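Local structure of myosin-I heavy chain (5EJY) at residues A82-P87 with S194-R199; S86-I91 with W126-F131; D321-N326 with I335-L340. The protein is an actin-based class VII motor with ATPase activity, involved in adhesion and the early steps of phagocytosis, this chain being its first MyTH4-FERM tail module. All coordinates share one frame; numbering follows the deposited sequence.

Interactions 1 and 2 start from the same helix, 81-97, and share Ser-86 and Pro-87. Interaction 2 closes the shorter loop, bringing helix 119-133 back onto helix 81-97 after 34 intervening residues. Interaction 1 spans a longer excursion of helices and loops without strands that contains it and returns at the end of helix 189-196. Their centres lie 7 Å apart, and Lys-196 of interaction 1 forms a salt bridge with Glu-127 of interaction 2, so three helices of the MyTH4 domain are tied together. Interaction 3 follows in series, a short loop between helices 304-322 and 331-346 in the FERM central domain, its centre about 50 Å from that of interaction 2.

Interaction 1 (A82-P87 with S194-R199); sequences ADFYSP and SIKENR
At the end of helix 189-196 in the MyTH4 domain, Lys-196 sets its CD against the hydroxyl of Tyr-85 and the edge of the Phe-84 ring, both on helix 81-97. Lys-196 CD comes to 3.4 Å from Tyr-85 OH, and its CB also approaches that hydroxyl, at 3.9 Å. The same CD lies at the edge of the Phe-84 ring, near its plane, 4.1 Å from CE2, and the lysine chain runs across both aromatic side chains at about a right angle. Chi1 of 174° carries Lys-196 CG away from the backbone N, and bends at chi3 and chi4 turn the amine aside to a salt bridge with Glu-127 of helix 119-133; CD stays between the hydroxyl and the ring edge while the charge is met by a third helix. Phe-84 and Tyr-85 also pack on each other: Phe-84 CD2 sits 3.5 Å above the Tyr-85 ring, over its centre. The lysine belongs to the turn where its helix stops in a Schellman motif, with Arg-199 N bonded to Ser-194 O at 3.0 Å and Asn-198 N to Ile-195 O at 2.9 Å, Asn-198 taking the positive phi (57°) of the C-prime residue. On the aromatic helix, Asp-83 O accepts from both N and OG of Ser-86, the latter at 2.7 Å. Tyr-69 of helix 53-70 borders the site, its ring meeting that of Phe-84.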
loop_
_atom_site.group_PDB
_atom_site.type_symbol
_atom_site.label_atom_id
_atom_site.label_comp_id
_atom_site.label_asym_id
_atom_site.label_seq_id
_atom_site.Cartn_x
_atom_site.Cartn_y
_atom_site.Cartn_z
ATOM N N ALA A 82 -1.301 20.832 9.090
ATOM C CA ALA A 82 0.037 20.392 9.458
ATOM C C ALA A 82 0.389 20.845 10.871
ATOM O O ALA A 82 0.959 20.085 11.656
ATOM C CB ALA A 82 1.053 20.908 8.462
ATOM N N ASP A 83 0.052 22.088 11.191
ATOM C CA ASP A 83 0.297 22.626 12.521
ATOM C C ASP A 83 -0.619 21.957 13.550
ATOM O O ASP A 83 -0.176 21.544 14.624
ATOM C CB ASP A 83 0.084 24.142 12.517
ATOM C CG ASP A 83 0.383 24.776 13.860
ATOM O OD1 ASP A 83 1.343 24.336 14.526
ATOM O OD2 ASP A 83 -0.345 25.710 14.253
ATOM N N PHE A 84 -1.896 21.847 13.208
ATOM C CA PHE A 84 -2.883 21.233 14.086
ATOM C C PHE A 84 -2.496 19.819 14.529
ATOM O O PHE A 84 -2.733 19.426 15.668
ATOM C CB PHE A 84 -4.237 21.187 13.386
ATOM C CG PHE A 84 -5.334 20.608 14.227
ATOM C CD1 PHE A 84 -5.894 21.345 15.258
ATOM C CD2 PHE A 84 -5.813 19.331 13.984
ATOM C CE1 PHE A 84 -6.905 20.824 16.038
ATOM C CE2 PHE A 84 -6.831 18.795 14.760
ATOM C CZ PHE A 84 -7.380 19.546 15.791
ATOM N N TYR A 85 -1.909 19.054 13.620
ATOM C CA TYR A 85 -1.571 17.664 13.910
ATOM C C TYR A 85 -0.144 17.448 14.392
ATOM O O TYR A 85 0.212 16.339 14.790
ATOM C CB TYR A 85 -1.869 16.775 12.700
ATOM C CG TYR A 85 -3.345 16.587 12.497
ATOM C CD1 TYR A 85 -4.091 15.842 13.397
ATOM C CD2 TYR A 85 -4.003 17.176 11.425
ATOM C CE1 TYR A 85 -5.456 15.678 13.233
ATOM C CE2 TYR A 85 -5.363 17.016 11.248
ATOM C CZ TYR A 85 -6.083 16.267 12.152
ATOM O OH TYR A 85 -7.429 16.095 11.979
ATOM N N SER A 86 0.670 18.500 14.365
ATOM C CA SER A 86 2.062 18.376 14.779
ATOM C C SER A 86 2.263 17.757 16.175
ATOM O O SER A 86 3.138 16.904 16.346
ATOM C CB SER A 86 2.818 19.709 14.636
ATOM O OG SER A 86 2.277 20.711 15.475
ATOM N N PRO A 87 1.466 18.171 17.176
ATOM C CA PRO A 87 1.656 17.491 18.467
ATOM C C PRO A 87 1.278 16.010 18.402
ATOM O O PRO A 87 1.878 15.199 19.109
ATOM C CB PRO A 87 0.708 18.246 19.413
ATOM C CG PRO A 87 -0.321 18.862 18.509
ATOM C CD PRO A 87 0.418 19.204 17.241
ATOM N N SER A 194 -9.525 11.729 8.658
ATOM C CA SER A 194 -10.551 10.687 8.659
ATOM C C SER A 194 -10.758 10.053 10.036
ATOM O O SER A 194 -11.890 9.885 10.492
ATOM C CB SER A 194 -10.197 9.591 7.648
ATOM O OG SER A 194 -10.246 10.092 6.325
ATOM N N ILE A 195 -9.662 9.676 10.694
ATOM C CA ILE A 195 -9.755 9.068 12.015
ATOM C C ILE A 195 -10.473 10.010 12.974
ATOM O O ILE A 195 -11.380 9.596 13.697
ATOM C CB ILE A 195 -8.357 8.746 12.590
ATOM C CG1 ILE A 195 -7.675 7.665 11.744
ATOM C CG2 ILE A 195 -8.472 8.288 14.049
ATOM C CD1 ILE A 195 -6.197 7.489 12.057
ATOM N N LYS A 196 -10.055 11.274 12.974
ATOM C CA LYS A 196 -10.637 12.275 13.869
ATOM C C LYS A 196 -12.149 12.272 13.737
ATOM O O LYS A 196 -12.869 12.248 14.745
ATOM C CB LYS A 196 -10.075 13.675 13.572
ATOM C CG LYS A 196 -10.728 14.817 14.374
ATOM C CD LYS A 196 -9.913 16.110 14.298
ATOM C CE LYS A 196 -10.785 17.360 14.336
ATOM N NZ LYS A 196 -11.986 17.247 15.217
ATOM N N GLU A 197 -12.627 12.273 12.493
ATOM C CA GLU A 197 -14.065 12.343 12.227
ATOM C C GLU A 197 -14.741 10.983 12.172
ATOM O O GLU A 197 -15.895 10.884 11.759
ATOM C CB GLU A 197 -14.347 13.087 10.924
ATOM C CG GLU A 197 -13.653 14.425 10.784
ATOM C CD GLU A 197 -14.136 15.189 9.558
ATOM O OE1 GLU A 197 -13.300 15.808 8.861
ATOM O OE2 GLU A 197 -15.357 15.163 9.284
ATOM N N ASN A 198 -14.035 9.938 12.588
ATOM C CA ASN A 198 -14.616 8.604 12.654
ATOM C C ASN A 198 -15.178 8.128 11.310
ATOM O O ASN A 198 -16.266 7.549 11.248
ATOM C CB ASN A 198 -15.702 8.549 13.749
ATOM C CG ASN A 198 -15.115 8.670 15.158
ATOM O OD1 ASN A 198 -14.161 7.975 15.498
ATOM N ND2 ASN A 198 -15.668 9.569 15.969
ATOM N N ARG A 199 -14.441 8.381 10.234
ATOM C CA ARG A 199 -14.849 7.914 8.915
ATOM C C ARG A 199 -13.704 7.161 8.230
ATOM O O ARG A 199 -12.578 7.207 8.698
ATOM C CB ARG A 199 -15.308 9.080 8.055
ATOM C CG ARG A 199 -14.216 10.070 7.727
ATOM C CD ARG A 199 -14.696 11.064 6.681
ATOM N NE ARG A 199 -13.574 11.747 6.039
ATOM C CZ ARG A 199 -13.133 12.945 6.404
ATOM N NH1 ARG A 199 -13.731 13.587 7.399
ATOM N NH2 ARG A 199 -12.103 13.501 5.777
#

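Interaction 2 (S86-I91 with W126-F131); sequences SPVKFI and WELIHF
A chi1 of 176° in Val-88 sets CG1 trans to the backbone N and CG2 trans to the carbonyl carbon, so that the two methyls fork over helix 119-133; in Phe-131, chi1 of -62° brings the ring up to meet them. Val-88 CG1 comes to 3.7 Å from Phe-131 CD2, in an oblique approach to the ring, while Val-88 CG2 is 3.9 Å from Phe-131 CE2 and 3.8 Å from Leu-128 CD2. The valine and phenylalanine side chains cross at about a right angle. Leu-128 starts out along the flank of its helix, and it is the CD2 branch at its end that comes near the valine. These buried apolar groups join two helices of the MyTH4 helical bundle, whose backbones draw closest between Val-88 and Leu-128, with CA atoms 7.4 Å apart. Helix 81-97 is kinked here: neither Pro-87, which has no N-H, nor Val-88 N bonds back to the turn before. One face of the Phe-131 ring lies under Glu-127 O, 3.1 Å above its plane and offset toward the rim. Tyr-69 of helix 53-70 touches both Val-88 and Leu-128, and Leu-192 and Ile-195 of helix 189-196 pack on Phe-131.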
loop_
_atom_site.group_PDB
_atom_site.type_symbol
_atom_site.label_atom_id
_atom_site.label_comp_id
_atom_site.label_asym_id
_atom_site.label_seq_id
_atom_site.Cartn_x
_atom_site.Cartn_y
_atom_site.Cartn_z
ATOM N N SER A 86 0.670 18.500 14.365
ATOM C CA SER A 86 2.062 18.376 14.779
ATOM C C SER A 86 2.263 17.757 16.175
ATOM O O SER A 86 3.138 16.904 16.346
ATOM C CB SER A 86 2.818 19.709 14.636
ATOM O OG SER A 86 2.277 20.711 15.475
ATOM N N PRO A 87 1.466 18.171 17.176
ATOM C CA PRO A 87 1.656 17.491 18.467
ATOM C C PRO A 87 1.278 16.010 18.402
ATOM O O PRO A 87 1.878 15.199 19.109
ATOM C CB PRO A 87 0.708 18.246 19.413
ATOM C CG PRO A 87 -0.321 18.862 18.509
ATOM C CD PRO A 87 0.418 19.204 17.241
ATOM N N VAL A 88 0.293 15.672 17.572
ATOM C CA VAL A 88 -0.108 14.279 17.372
ATOM C C VAL A 88 1.018 13.460 16.724
ATOM O O VAL A 88 1.345 12.356 17.173
ATOM C CB VAL A 88 -1.404 14.173 16.534
ATOM C CG1 VAL A 88 -1.751 12.720 16.254
ATOM C CG2 VAL A 88 -2.551 14.857 17.252
ATOM N N LYS A 89 1.625 14.017 15.680
ATOM C CA LYS A 89 2.741 13.371 15.001
ATOM C C LYS A 89 3.888 13.094 15.967
ATOM O O LYS A 89 4.528 12.043 15.918
ATOM C CB LYS A 89 3.238 14.258 13.853
ATOM C CG LYS A 89 2.267 14.393 12.690
ATOM C CD LYS A 89 2.103 13.078 11.952
ATOM C CE LYS A 89 1.278 13.242 10.679
ATOM N NZ LYS A 89 2.044 13.800 9.534
ATOM N N PHE A 90 4.158 14.048 16.847
ATOM C CA PHE A 90 5.225 13.865 17.816
ATOM C C PHE A 90 4.949 12.642 18.700
ATOM O O PHE A 90 5.788 11.742 18.843
ATOM C CB PHE A 90 5.379 15.125 18.670
ATOM C CG PHE A 90 6.462 15.020 19.702
ATOM C CD1 PHE A 90 7.756 15.412 19.410
ATOM C CD2 PHE A 90 6.186 14.527 20.965
ATOM C CE1 PHE A 90 8.759 15.314 20.359
ATOM C CE2 PHE A 90 7.187 14.421 21.920
ATOM C CZ PHE A 90 8.470 14.821 21.621
ATOM N N ILE A 91 3.763 12.627 19.294
ATOM C CA ILE A 91 3.329 11.528 20.147
ATOM C C ILE A 91 3.414 10.165 19.461
ATOM O O ILE A 91 3.990 9.226 20.007
ATOM C CB ILE A 91 1.880 11.752 20.629
ATOM C CG1 ILE A 91 1.807 13.026 21.476
ATOM C CG2 ILE A 91 1.392 10.552 21.441
ATOM C CD1 ILE A 91 0.423 13.421 21.860
ATOM N N TRP A 126 -10.372 11.846 23.315
ATOM C CA TRP A 126 -10.843 10.628 22.655
ATOM C C TRP A 126 -10.411 10.544 21.177
ATOM O O TRP A 126 -10.190 9.448 20.651
ATOM C CB TRP A 126 -12.352 10.425 22.853
ATOM C CG TRP A 126 -12.637 9.764 24.173
ATOM C CD1 TRP A 126 -13.005 10.374 25.349
ATOM C CD2 TRP A 126 -12.515 8.370 24.466
ATOM N NE1 TRP A 126 -13.138 9.436 26.342
ATOM C CE2 TRP A 126 -12.843 8.198 25.829
ATOM C CE3 TRP A 126 -12.167 7.247 23.706
ATOM C CZ2 TRP A 126 -12.840 6.946 26.444
ATOM C CZ3 TRP A 126 -12.157 6.010 24.314
ATOM C CH2 TRP A 126 -12.497 5.864 25.673
ATOM N N GLU A 127 -10.258 11.695 20.532
ATOM C CA GLU A 127 -9.613 11.752 19.219
ATOM C C GLU A 127 -8.164 11.251 19.289
ATOM O O GLU A 127 -7.726 10.497 18.420
ATOM C CB GLU A 127 -9.642 13.167 18.654
ATOM C CG GLU A 127 -11.046 13.633 18.213
ATOM C CD GLU A 127 -11.107 15.120 17.904
ATOM O OE1 GLU A 127 -10.083 15.807 18.086
ATOM O OE2 GLU A 127 -12.186 15.606 17.490
ATOM N N LEU A 128 -7.426 11.697 20.310
ATOM C CA LEU A 128 -6.069 11.214 20.562
ATOM C C LEU A 128 -6.030 9.720 20.809
ATOM O O LEU A 128 -5.146 9.026 20.310
ATOM C CB LEU A 128 -5.452 11.924 21.766
ATOM C CG LEU A 128 -5.128 13.405 21.579
ATOM C CD1 LEU A 128 -4.607 14.019 22.884
ATOM C CD2 LEU A 128 -4.107 13.580 20.448
ATOM N N ILE A 129 -6.971 9.227 21.609
ATOM C CA ILE A 129 -7.067 7.798 21.864
ATOM C C ILE A 129 -7.228 7.049 20.539
ATOM O O ILE A 129 -6.573 6.033 20.290
ATOM C CB ILE A 129 -8.239 7.497 22.847
ATOM C CG1 ILE A 129 -7.797 7.779 24.290
ATOM C CG2 ILE A 129 -8.685 6.059 22.748
ATOM C CD1 ILE A 129 -8.997 7.855 25.312
ATOM N N HIS A 130 -8.093 7.571 19.681
ATOM C CA HIS A 130 -8.384 6.940 18.403
ATOM C C HIS A 130 -7.162 7.001 17.459
ATOM O O HIS A 130 -6.848 6.013 16.792
ATOM C CB HIS A 130 -9.621 7.607 17.783
ATOM C CG HIS A 130 -10.177 6.882 16.597
ATOM N ND1 HIS A 130 -11.175 7.412 15.808
ATOM C CD2 HIS A 130 -9.866 5.680 16.054
ATOM C CE1 HIS A 130 -11.455 6.568 14.831
ATOM N NE2 HIS A 130 -10.674 5.511 14.955
ATOM N N PHE A 131 -6.463 8.139 17.427
ATOM C CA PHE A 131 -5.228 8.249 16.626
ATOM C C PHE A 131 -4.239 7.189 17.093
ATOM O O PHE A 131 -3.556 6.560 16.287
ATOM C CB PHE A 131 -4.533 9.605 16.813
ATOM C CG PHE A 131 -5.354 10.799 16.385
ATOM C CD1 PHE A 131 -6.207 10.731 15.295
ATOM C CD2 PHE A 131 -5.236 12.002 17.068
ATOM C CE1 PHE A 131 -6.945 11.834 14.900
ATOM C CE2 PHE A 131 -5.986 13.117 16.688
ATOM C CZ PHE A 131 -6.846 13.030 15.606
#

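Interaction 3 (D321-N326 with I335-L340); sequences DLFNSN and ISIGSL
The 2.9 Å hydrogen bond from Asn-326 N to Asn-324 OD1, with an N-H...O angle of 153°, closes an Asx turn just beyond Leu-322 and Phe-323, the two residues that pack on Ile-337 of the next helix. The donor stands 31° out of the amide's carbonyl plane. Before it, Asn-324 N bonds to Asp-321 O, also at 2.9 Å, as the chain leaves helix 304-322. Phe-323 starts alongside helix 331-346 and brings the far end of its ring inward: CE1 lies 3.9 Å from Ile-337 CD1 and 4.1 Å from CG1, and CZ is 4.2 Å from Gly-338 CA. Having no side chain, the glycine lets the ring tip come close to the helix backbone. Chi1 of 56° places Ile-337 CG1 between its own backbone N and carbonyl carbon, and from there the chain slides past Phe-323 in the opposite direction. Ile-337 CD1 also reaches Leu-322 CB, at 4.3 Å. A polar tie flanks this apolar patch, Leu-322 O accepting from Gln-334 NE2, and Leu-400 of helix 390-402 packs on Ile-337. Successive helices joined by a short loop and packed this way are part of the all-helical central (F2) lobe of the FERM domain.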
loop_
_atom_site.group_PDB
_atom_site.type_symbol
_atom_site.label_atom_id
_atom_site.label_comp_id
_atom_site.label_asym_id
_atom_site.label_seq_id
_atom_site.Cartn_x
_atom_site.Cartn_y
_atom_site.Cartn_z
ATOM N N ASP A 321 3.332 -2.255 -21.508
ATOM C CA ASP A 321 4.663 -2.775 -21.253
ATOM C C ASP A 321 5.441 -2.943 -22.571
ATOM O O ASP A 321 6.642 -2.720 -22.615
ATOM C CB ASP A 321 4.612 -4.099 -20.493
ATOM C CG ASP A 321 4.281 -3.916 -19.011
ATOM O OD1 ASP A 321 4.456 -2.802 -18.485
ATOM O OD2 ASP A 321 3.860 -4.895 -18.376
ATOM N N LEU A 322 4.754 -3.337 -23.637
ATOM C CA LEU A 322 5.431 -3.543 -24.922
ATOM C C LEU A 322 5.785 -2.221 -25.595
ATOM O O LEU A 322 6.505 -2.195 -26.603
ATOM C CB LEU A 322 4.611 -4.467 -25.832
ATOM C CG LEU A 322 4.462 -5.867 -25.244
ATOM C CD1 LEU A 322 3.636 -6.777 -26.132
ATOM C CD2 LEU A 322 5.850 -6.475 -24.989
ATOM N N PHE A 323 5.297 -1.122 -25.021
ATOM C CA PHE A 323 5.666 0.225 -25.454
ATOM C C PHE A 323 6.797 0.770 -24.579
ATOM O O PHE A 323 7.244 1.907 -24.751
ATOM C CB PHE A 323 4.455 1.181 -25.413
ATOM C CG PHE A 323 3.734 1.326 -26.746
ATOM C CD1 PHE A 323 3.708 0.285 -27.660
ATOM C CD2 PHE A 323 3.094 2.513 -27.077
ATOM C CE1 PHE A 323 3.055 0.419 -28.879
ATOM C CE2 PHE A 323 2.436 2.654 -28.293
ATOM C CZ PHE A 323 2.419 1.603 -29.195
ATOM N N ASN A 324 7.256 -0.056 -23.645
ATOM C CA ASN A 324 8.326 0.305 -22.724
ATOM C C ASN A 324 9.648 -0.232 -23.279
ATOM O O ASN A 324 9.785 -1.439 -23.461
ATOM C CB ASN A 324 8.026 -0.329 -21.356
ATOM C CG ASN A 324 9.046 0.038 -20.284
ATOM O OD1 ASN A 324 10.212 0.290 -20.572
ATOM N ND2 ASN A 324 8.600 0.060 -19.036
ATOM N N SER A 325 10.610 0.648 -23.559
ATOM C CA SER A 325 11.867 0.203 -24.178
ATOM C C SER A 325 12.636 -0.833 -23.340
ATOM O O SER A 325 13.427 -1.603 -23.880
ATOM C CB SER A 325 12.773 1.390 -24.551
ATOM O OG SER A 325 13.120 2.158 -23.413
ATOM N N ASN A 326 12.395 -0.865 -22.032
ATOM C CA ASN A 326 13.040 -1.868 -21.179
ATOM C C ASN A 326 12.556 -3.273 -21.483
ATOM O O ASN A 326 13.211 -4.249 -21.123
ATOM C CB ASN A 326 12.795 -1.578 -19.692
ATOM C CG ASN A 326 13.601 -0.406 -19.182
ATOM O OD1 ASN A 326 14.718 -0.161 -19.636
ATOM N ND2 ASN A 326 13.041 0.323 -18.226
ATOM N N ILE A 335 4.505 -0.708 -33.947
ATOM C CA ILE A 335 3.713 -0.116 -35.014
ATOM C C ILE A 335 2.484 -0.952 -35.314
ATOM O O ILE A 335 1.395 -0.412 -35.505
ATOM C CB ILE A 335 4.536 0.030 -36.319
ATOM C CG1 ILE A 335 5.581 1.127 -36.161
ATOM C CG2 ILE A 335 3.627 0.379 -37.482
ATOM C CD1 ILE A 335 4.990 2.429 -35.684
ATOM N N SER A 336 2.658 -2.270 -35.368
ATOM C CA SER A 336 1.549 -3.150 -35.709
ATOM C C SER A 336 0.426 -3.140 -34.657
ATOM O O SER A 336 -0.752 -3.068 -35.007
ATOM C CB SER A 336 2.040 -4.572 -35.939
ATOM O OG SER A 336 2.654 -5.074 -34.771
ATOM N N ILE A 337 0.779 -3.217 -33.375
ATOM C CA ILE A 337 -0.251 -3.147 -32.329
ATOM C C ILE A 337 -0.853 -1.748 -32.177
ATOM O O ILE A 337 -2.071 -1.599 -32.007
ATOM C CB ILE A 337 0.239 -3.695 -30.963
ATOM C CG1 ILE A 337 1.506 -2.974 -30.488
ATOM C CG2 ILE A 337 0.456 -5.210 -31.036
ATOM C CD1 ILE A 337 1.947 -3.365 -29.046
ATOM N N GLY A 338 -0.016 -0.722 -32.248
ATOM C CA GLY A 338 -0.484 0.643 -32.082
ATOM C C GLY A 338 -1.370 1.120 -33.223
ATOM O O GLY A 338 -2.302 1.903 -33.009
ATOM N N SER A 339 -1.083 0.650 -34.435
ATOM C CA SER A 339 -1.889 1.025 -35.599
ATOM C C SER A 339 -3.274 0.387 -35.548
ATOM O O SER A 339 -4.263 1.003 -35.945
ATOM C CB SER A 339 -1.176 0.678 -36.915
ATOM O OG SER A 339 -1.105 -0.725 -37.118
ATOM N N LEU A 340 -3.342 -0.851 -35.069
ATOM C CA LEU A 340 -4.627 -1.515 -34.874
ATOM C C LEU A 340 -5.450 -0.821 -33.790
ATOM O O LEU A 340 -6.663 -0.633 -33.942
ATOM C CB LEU A 340 -4.434 -3.002 -34.560
ATOM C CG LEU A 340 -4.042 -3.843 -35.778
ATOM C CD1 LEU A 340 -3.568 -5.227 -35.381
ATOM C CD2 LEU A 340 -5.214 -3.933 -36.765
#